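Local atomic coordinates of bifunctional purine biosynthetic protein ADE5,7 (Cryptococcus neoformans var. grubii serotype A, PDB entry 7LVO), a protein that catalyses two ATP-dependent steps of de novo purine biosynthesis, the present chain being its N-terminal half, which joins glycine to phosphoribosylamine. Residues 41-46 / 107-112; 48-53 / 409-414. All blocks are in the same frame, centred on the assembly; numbering follows the deposited sequence.

Interaction 1 (41-46 / 107-112)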
ATOM      1  N   LEU A  41     -17.742   3.576   0.667  1.00 28.72           N
ATOM      2  CA  LEU A  41     -17.470   2.921  -0.606  1.00 25.02           C
ATOM      3  C   LEU A  41     -15.978   2.647  -0.708  1.00 26.04           C
ATOM      4  O   LEU A  41     -15.168   3.588  -0.722  1.00 26.62           O
ATOM      5  CB  LEU A  41     -17.932   3.791  -1.772  1.00 29.76           C
ATOM      6  CG  LEU A  41     -17.579   3.313  -3.176  1.00 25.84           C
ATOM      7  CD1 LEU A  41     -18.271   1.996  -3.499  1.00 29.99           C
ATOM      8  CD2 LEU A  41     -17.947   4.382  -4.195  1.00 26.84           C
ATOM      9  N   LEU A  42     -15.621   1.363  -0.773  1.00 21.64           N
ATOM     10  CA  LEU A  42     -14.238   0.941  -0.951  1.00 19.90           C
ATOM     11  C   LEU A  42     -14.003   0.619  -2.419  1.00 21.32           C
ATOM     12  O   LEU A  42     -14.723  -0.206  -2.995  1.00 26.51           O
ATOM     13  CB  LEU A  42     -13.922  -0.279  -0.086  1.00 22.37           C
ATOM     14  CG  LEU A  42     -14.131  -0.138   1.412  1.00 19.06           C
ATOM     15  CD1 LEU A  42     -13.628  -1.382   2.132  1.00 24.38           C
ATOM     16  CD2 LEU A  42     -13.432   1.099   1.958  1.00 35.17           C
ATOM     17  N   LEU A  43     -13.004   1.265  -3.018  1.00 20.79           N
ATOM     18  CA  LEU A  43     -12.583   0.969  -4.380  1.00 23.53           C
ATOM     19  C   LEU A  43     -11.405  -0.005  -4.324  1.00 29.16           C
ATOM     20  O   LEU A  43     -10.386   0.282  -3.685  1.00 21.73           O
ATOM     21  CB  LEU A  43     -12.190   2.234  -5.126  1.00 19.99           C
ATOM     22  CG  LEU A  43     -13.177   3.404  -5.113  1.00 27.04           C
ATOM     23  CD1 LEU A  43     -12.657   4.514  -6.024  1.00 26.51           C
ATOM     24  CD2 LEU A  43     -14.567   2.986  -5.525  1.00 24.41           C
ATOM     25  N   GLY A  44     -11.546  -1.146  -4.988  1.00 23.24           N
ATOM     26  CA  GLY A  44     -10.476  -2.129  -5.026  1.00 24.45           C
ATOM     27  C   GLY A  44     -10.973  -3.544  -4.819  1.00 24.42           C
ATOM     28  O   GLY A  44     -12.166  -3.762  -4.590  1.00 25.69           O
ATOM     29  N   ALA A  45     -10.060  -4.521  -4.891  1.00 25.44           N
ATOM     30  CA  ALA A  45     -10.446  -5.920  -4.753  1.00 25.68           C
ATOM     31  C   ALA A  45      -9.322  -6.761  -4.161  1.00 21.55           C
ATOM     32  O   ALA A  45      -9.272  -7.974  -4.393  1.00 25.74           O
ATOM     33  CB  ALA A  45     -10.859  -6.505  -6.108  1.00 36.40           C
ATOM     34  N   GLY A  46      -8.428  -6.140  -3.386  1.00 27.40           N
ATOM     35  CA  GLY A  46      -7.322  -6.833  -2.772  1.00 22.59           C
ATOM     36  C   GLY A  46      -7.553  -7.104  -1.298  1.00 16.93           C
ATOM     37  O   GLY A  46      -8.589  -6.786  -0.732  1.00 17.64           O
ATOM     38  N   ASP A 107     -21.265   8.383   2.025  1.00 27.32           N
ATOM     39  CA  ASP A 107     -20.706   9.387   2.911  1.00 22.71           C
ATOM     40  C   ASP A 107     -19.194   9.456   2.860  1.00 29.00           C
ATOM     41  O   ASP A 107     -18.619  10.448   3.326  1.00 23.20           O
ATOM     42  CB  ASP A 107     -21.139   9.106   4.354  1.00 29.95           C
ATOM     43  CG  ASP A 107     -22.647   9.084   4.516  1.00 37.73           C
ATOM     44  OD1 ASP A 107     -23.295  10.109   4.202  1.00 31.62           O
ATOM     45  OD2 ASP A 107     -23.179   8.036   4.949  1.00 35.14           O
ATOM     46  N   LEU A 108     -18.533   8.441   2.307  1.00 24.96           N
ATOM     47  CA  LEU A 108     -17.076   8.415   2.282  1.00 26.10           C
ATOM     48  C   LEU A 108     -16.607   7.383   1.266  1.00 26.86           C
ATOM     49  O   LEU A 108     -17.184   6.303   1.166  1.00 23.31           O
ATOM     50  CB  LEU A 108     -16.504   8.084   3.668  1.00 24.37           C
ATOM     51  CG  LEU A 108     -14.982   7.968   3.766  1.00 30.28           C
ATOM     52  CD1 LEU A 108     -14.323   9.316   3.549  1.00 26.67           C
ATOM     53  CD2 LEU A 108     -14.577   7.365   5.105  1.00 21.03           C
ATOM     54  N   VAL A 109     -15.556   7.729   0.529  1.00 24.81           N
ATOM     55  CA  VAL A 109     -14.934   6.850  -0.453  1.00 20.84           C
ATOM     56  C   VAL A 109     -13.483   6.642  -0.045  1.00 20.98           C
ATOM     57  O   VAL A 109     -12.764   7.614   0.231  1.00 25.81           O
ATOM     58  CB  VAL A 109     -15.020   7.428  -1.876  1.00 20.19           C
ATOM     59  CG1 VAL A 109     -14.324   6.511  -2.870  1.00 19.21           C
ATOM     60  CG2 VAL A 109     -16.464   7.651  -2.273  1.00 31.11           C
ATOM     61  N   VAL A 110     -13.063   5.379   0.015  1.00 21.42           N
ATOM     62  CA  VAL A 110     -11.698   5.020   0.378  1.00 17.17           C
ATOM     63  C   VAL A 110     -11.051   4.294  -0.798  1.00 19.91           C
ATOM     64  O   VAL A 110     -11.200   3.068  -0.922  1.00 26.97           O
ATOM     65  CB  VAL A 110     -11.667   4.154   1.646  1.00 21.41           C
ATOM     66  CG1 VAL A 110     -10.229   3.857   2.062  1.00 20.97           C
ATOM     67  CG2 VAL A 110     -12.436   4.824   2.771  1.00 28.59           C
ATOM     68  N   PRO A 111     -10.356   4.997  -1.693  1.00 21.82           N
ATOM     69  CA  PRO A 111      -9.643   4.305  -2.776  1.00 21.90           C
ATOM     70  C   PRO A 111      -8.459   3.517  -2.231  1.00 21.86           C
ATOM     71  O   PRO A 111      -7.667   4.025  -1.430  1.00 21.36           O
ATOM     72  CB  PRO A 111      -9.190   5.442  -3.699  1.00 26.15           C
ATOM     73  CG  PRO A 111     -10.072   6.622  -3.330  1.00 25.86           C
ATOM     74  CD  PRO A 111     -10.329   6.460  -1.854  1.00 25.68           C
ATOM     75  N   GLY A 112      -8.337   2.271  -2.681  1.00 20.83           N
ATOM     76  CA  GLY A 112      -7.246   1.421  -2.264  1.00 30.14           C
ATOM     77  C   GLY A 112      -6.075   1.444  -3.226  1.00 33.06           C
ATOM     78  O   GLY A 112      -4.951   1.799  -2.862  1.00 36.45           O
TER

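Interaction 2 (48-53 / 409-414)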
ATOM      1  N   ARG A  48      -6.074  -5.709   1.147  1.00 21.57           N
ATOM      2  CA  ARG A  48      -6.200  -4.439   1.851  1.00 22.31           C
ATOM      3  C   ARG A  48      -7.662  -4.043   1.995  1.00 23.89           C
ATOM      4  O   ARG A  48      -8.077  -3.556   3.053  1.00 23.67           O
ATOM      5  CB  ARG A  48      -5.420  -3.360   1.113  1.00 25.86           C
ATOM      6  CG  ARG A  48      -5.553  -1.964   1.718  1.00 26.64           C
ATOM      7  CD  ARG A  48      -5.714  -0.904   0.632  1.00 28.30           C
ATOM      8  NE  ARG A  48      -4.581  -0.845  -0.280  1.00 43.73           N
ATOM      9  CZ  ARG A  48      -4.572  -1.330  -1.516  1.00 32.17           C
ATOM     10  NH1 ARG A  48      -5.633  -1.917  -2.036  1.00 41.14           N
ATOM     11  NH2 ARG A  48      -3.469  -1.216  -2.248  1.00 32.10           N
ATOM     12  N   GLU A  49      -8.461  -4.248   0.943  1.00 26.38           N
ATOM     13  CA  GLU A  49      -9.879  -3.900   1.015  1.00 23.91           C
ATOM     14  C   GLU A  49     -10.606  -4.782   2.020  1.00 24.55           C
ATOM     15  O   GLU A  49     -11.358  -4.288   2.867  1.00 26.20           O
ATOM     16  CB  GLU A  49     -10.516  -4.013  -0.365  1.00 28.83           C
ATOM     17  CG  GLU A  49     -10.253  -2.820  -1.270  1.00 24.82           C
ATOM     18  CD  GLU A  49      -8.792  -2.636  -1.588  1.00 25.03           C
ATOM     19  OE1 GLU A  49      -8.140  -3.600  -2.045  1.00 22.56           O
ATOM     20  OE2 GLU A  49      -8.277  -1.534  -1.374  1.00 28.80           O
ATOM     21  N   HIS A  50     -10.391  -6.103   1.947  1.00 23.04           N
ATOM     22  CA  HIS A  50     -11.047  -6.989   2.898  1.00 25.90           C
ATOM     23  C   HIS A  50     -10.646  -6.646   4.327  1.00 23.98           C
ATOM     24  O   HIS A  50     -11.500  -6.582   5.219  1.00 25.08           O
ATOM     25  CB  HIS A  50     -10.711  -8.444   2.573  1.00 27.22           C
ATOM     26  CG  HIS A  50     -11.533  -9.438   3.329  1.00 26.38           C
ATOM     27  ND1 HIS A  50     -11.327 -10.798   3.239  1.00 25.48           N
ATOM     28  CD2 HIS A  50     -12.561  -9.271   4.192  1.00 31.43           C
ATOM     29  CE1 HIS A  50     -12.193 -11.426   4.015  1.00 28.33           C
ATOM     30  NE2 HIS A  50     -12.955 -10.521   4.603  1.00 23.71           N
ATOM     31  N   ALA A  51      -9.357  -6.416   4.562  1.00 23.12           N
ATOM     32  CA  ALA A  51      -8.903  -6.061   5.903  1.00 23.29           C
ATOM     33  C   ALA A  51      -9.513  -4.735   6.360  1.00 19.67           C
ATOM     34  O   ALA A  51      -9.892  -4.586   7.529  1.00 24.12           O
ATOM     35  CB  ALA A  51      -7.378  -5.995   5.932  1.00 22.26           C
ATOM     36  N   LEU A  52      -9.602  -3.754   5.460  1.00 20.21           N
ATOM     37  CA  LEU A  52     -10.237  -2.487   5.823  1.00 24.44           C
ATOM     38  C   LEU A  52     -11.734  -2.672   6.062  1.00 28.97           C
ATOM     39  O   LEU A  52     -12.280  -2.185   7.062  1.00 21.13           O
ATOM     40  CB  LEU A  52      -9.992  -1.437   4.741  1.00 19.36           C
ATOM     41  CG  LEU A  52      -8.567  -0.928   4.626  1.00 20.09           C
ATOM     42  CD1 LEU A  52      -8.382  -0.106   3.350  1.00 37.26           C
ATOM     43  CD2 LEU A  52      -8.182  -0.091   5.849  1.00 27.00           C
ATOM     44  N   ALA A  53     -12.417  -3.367   5.149  1.00 24.06           N
ATOM     45  CA  ALA A  53     -13.825  -3.678   5.362  1.00 22.75           C
ATOM     46  C   ALA A  53     -14.024  -4.416   6.675  1.00 25.12           C
ATOM     47  O   ALA A  53     -15.021  -4.191   7.376  1.00 28.57           O
ATOM     48  CB  ALA A  53     -14.371  -4.510   4.196  1.00 31.75           C
ATOM     49  N   VAL A 409      -8.437 -14.503   7.858  1.00 31.06           N
ATOM     50  CA  VAL A 409      -8.098 -14.760   6.465  1.00 28.35           C
ATOM     51  C   VAL A 409      -8.673 -13.620   5.638  1.00 25.66           C
ATOM     52  O   VAL A 409      -9.898 -13.460   5.541  1.00 23.12           O
ATOM     53  CB  VAL A 409      -8.628 -16.116   5.988  1.00 24.01           C
ATOM     54  CG1 VAL A 409      -8.249 -16.350   4.525  1.00 28.41           C
ATOM     55  CG2 VAL A 409      -8.121 -17.232   6.878  1.00 36.21           C
ATOM     56  N   PHE A 410      -7.800 -12.842   5.014  1.00 22.94           N
ATOM     57  CA  PHE A 410      -8.196 -11.746   4.133  1.00 26.77           C
ATOM     58  C   PHE A 410      -7.919 -12.161   2.696  1.00 23.13           C
ATOM     59  O   PHE A 410      -6.782 -12.510   2.356  1.00 20.59           O
ATOM     60  CB  PHE A 410      -7.449 -10.453   4.489  1.00 18.67           C
ATOM     61  CG  PHE A 410      -7.693  -9.989   5.898  1.00 21.11           C
ATOM     62  CD1 PHE A 410      -8.979  -9.697   6.332  1.00 25.61           C
ATOM     63  CD2 PHE A 410      -6.638  -9.844   6.795  1.00 20.85           C
ATOM     64  CE1 PHE A 410      -9.210  -9.266   7.629  1.00 28.08           C
ATOM     65  CE2 PHE A 410      -6.860  -9.410   8.086  1.00 22.37           C
ATOM     66  CZ  PHE A 410      -8.146  -9.119   8.506  1.00 21.95           C
ATOM     67  N   HIS A 411      -8.954 -12.115   1.860  1.00 24.68           N
ATOM     68  CA  HIS A 411      -8.835 -12.551   0.474  1.00 26.46           C
ATOM     69  C   HIS A 411      -8.292 -11.427  -0.409  1.00 22.27           C
ATOM     70  O   HIS A 411      -8.628 -10.252  -0.230  1.00 19.19           O
ATOM     71  CB  HIS A 411     -10.195 -13.009  -0.062  1.00 23.53           C
ATOM     72  CG  HIS A 411     -10.776 -14.188   0.652  1.00 26.91           C
ATOM     73  ND1 HIS A 411     -11.606 -15.095   0.026  1.00 28.26           N
ATOM     74  CD2 HIS A 411     -10.652 -14.614   1.932  1.00 25.53           C
ATOM     75  CE1 HIS A 411     -11.967 -16.026   0.892  1.00 33.38           C
ATOM     76  NE2 HIS A 411     -11.401 -15.758   2.055  1.00 30.49           N
ATOM     77  N   ALA A 412      -7.462 -11.797  -1.373  1.00 27.41           N
ATOM     78  CA  ALA A 412      -6.999 -10.869  -2.402  1.00 17.64           C
ATOM     79  C   ALA A 412      -7.564 -11.348  -3.753  1.00 27.12           C
ATOM     80  O   ALA A 412      -8.679 -10.999  -4.097  1.00 20.48           O
ATOM     81  CB  ALA A 412      -5.478 -10.768  -2.398  1.00 25.70           C
ATOM     82  N   GLY A 413      -6.812 -12.201  -4.452  1.00 28.01           N
ATOM     83  CA  GLY A 413      -7.292 -12.696  -5.735  1.00 33.54           C
ATOM     84  C   GLY A 413      -8.207 -13.900  -5.627  1.00 31.98           C
ATOM     85  O   GLY A 413      -7.797 -15.026  -5.926  1.00 26.88           O
ATOM     86  N   THR A 414      -9.440 -13.680  -5.177  1.00 31.78           N
ATOM     87  CA  THR A 414     -10.448 -14.727  -5.098  1.00 25.85           C
ATOM     88  C   THR A 414     -11.761 -14.198  -5.665  1.00 28.93           C
ATOM     89  O   THR A 414     -11.938 -12.993  -5.866  1.00 28.81           O
ATOM     90  CB  THR A 414     -10.661 -15.220  -3.660  1.00 28.90           C
ATOM     91  OG1 THR A 414     -11.246 -14.177  -2.871  1.00 27.93           O
ATOM     92  CG2 THR A 414      -9.341 -15.663  -3.037  1.00 22.00           C
TER

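Interaction 1 (41-46 / 107-112)
Strands 41-44 and 108-111 form a gently twisted parallel pair, with Leu41, Leu43, Val109 and Pro111 over one face, Leu42 and Val110 over the other, and the peptide groups bonded along the facing edges. Strand 108-111 is an outermost strand of the four-stranded parallel sheet of the N domain, beside strand 38-44. The register is Leu41-Val109, Leu42-Val110, Leu43-Pro111, and the short axes lie 19° apart. Leu108 O accepts from Leu41 N at 2.8 Å, and Val110 N gives to Leu41 O at 2.9 Å; both bonds are nearly straight. The ladder then slackens: Leu43 N to Val110 O is a weak bond of 3.3 Å, and Gly112 N reaches Leu43 O at 3.0 Å from a tilted position. On the face of Leu41 and Val109, Leu41 CD2 lies beside Val109 CG2, while the other branch of the valine, Val109 CG1, lies 4.0 Å from Leu43 CG as the two side chains slant across each other. On the face of Leu42 and Val110, Leu42, with CG anti to its carbonyl carbon (chi1 -58°), swings CD2 to 3.5 Å from Val110 CB, a snug fit. Helix 121-126 covers the Leu43 and Val109 side through Val121 and Phe125; Leu358 of helix 354-362 meets Val110 on the other. With only aliphatic side chains meeting, direction and register come from the main-chain bonds, and the buried faces add apolar packing without any charge.

Interaction 2 (48-53 / 409-414)
His50, Phe410 and His411 make an aromatic cluster where helix 47-56 packs against strand 407-411, an outermost strand of a five-stranded antiparallel sheet, with the short axes at 128°. The tight part is built on His50, whose CG stands anti to its backbone N (chi1 -169°) and carries the ring to the strand. His50 ND1 accepts a hydrogen bond from His411 N at 3.0 Å, nearly straight and close to the ring plane. Phe410 meets the same imidazole in a T-shaped arrangement: its CD1 edge points over the centre of the His50 face, with ring centroids 5.4 Å apart. One face of the phenyl is taken by Ala51, whose CB sits 3.8 Å from the Phe410 ring centroid, almost on the normal, in a CH-pi contact. The helix therefore meets the phenyl at an edge, through His50, and over a face, through Ala51, and Phe54 of the same helix adds another edge-to-face pair. Thr74 and Met77 of helix 72-77 also touch His50. Beyond this tight packing the contact loosens. Val409 turns its side chain away and is partly exposed, touching the helix through its backbone, with Val409 O 3.4 Å from His50 CE1. At the other end the chain leaves the helix through partly exposed Ala412 and Gly413, the latter centring an inverse gamma turn. After that turn Thr414 OG1 lies in the plane of the His411 ring and shares a hydrogen bond of 3.1 Å with His411 ND1.

How the interactions relate
Helix 47-56 directly follows strand 38-44, so the first halves of interactions 1 and 2 are consecutive pieces of one strand-turn-helix unit, and the centres of the two contacts lie about 12 Å apart. Along the chain the segments alternate: 41-46, 48-53, 107-112, 409-414. Interaction 1 stays within the parallel sheet of the N domain, whereas interaction 2 bridges from that domain to the C domain, across 355 intervening residues that include the ATP-grasp region. The contacts touch where Glu49 OE2 approaches Gly112 CA at 3.3 Å. Together they tie the N-domain sheet, through the helix beside it, to strand 407-411, at the edge of the antiparallel sheet that also holds strands 377-384 and 427-435.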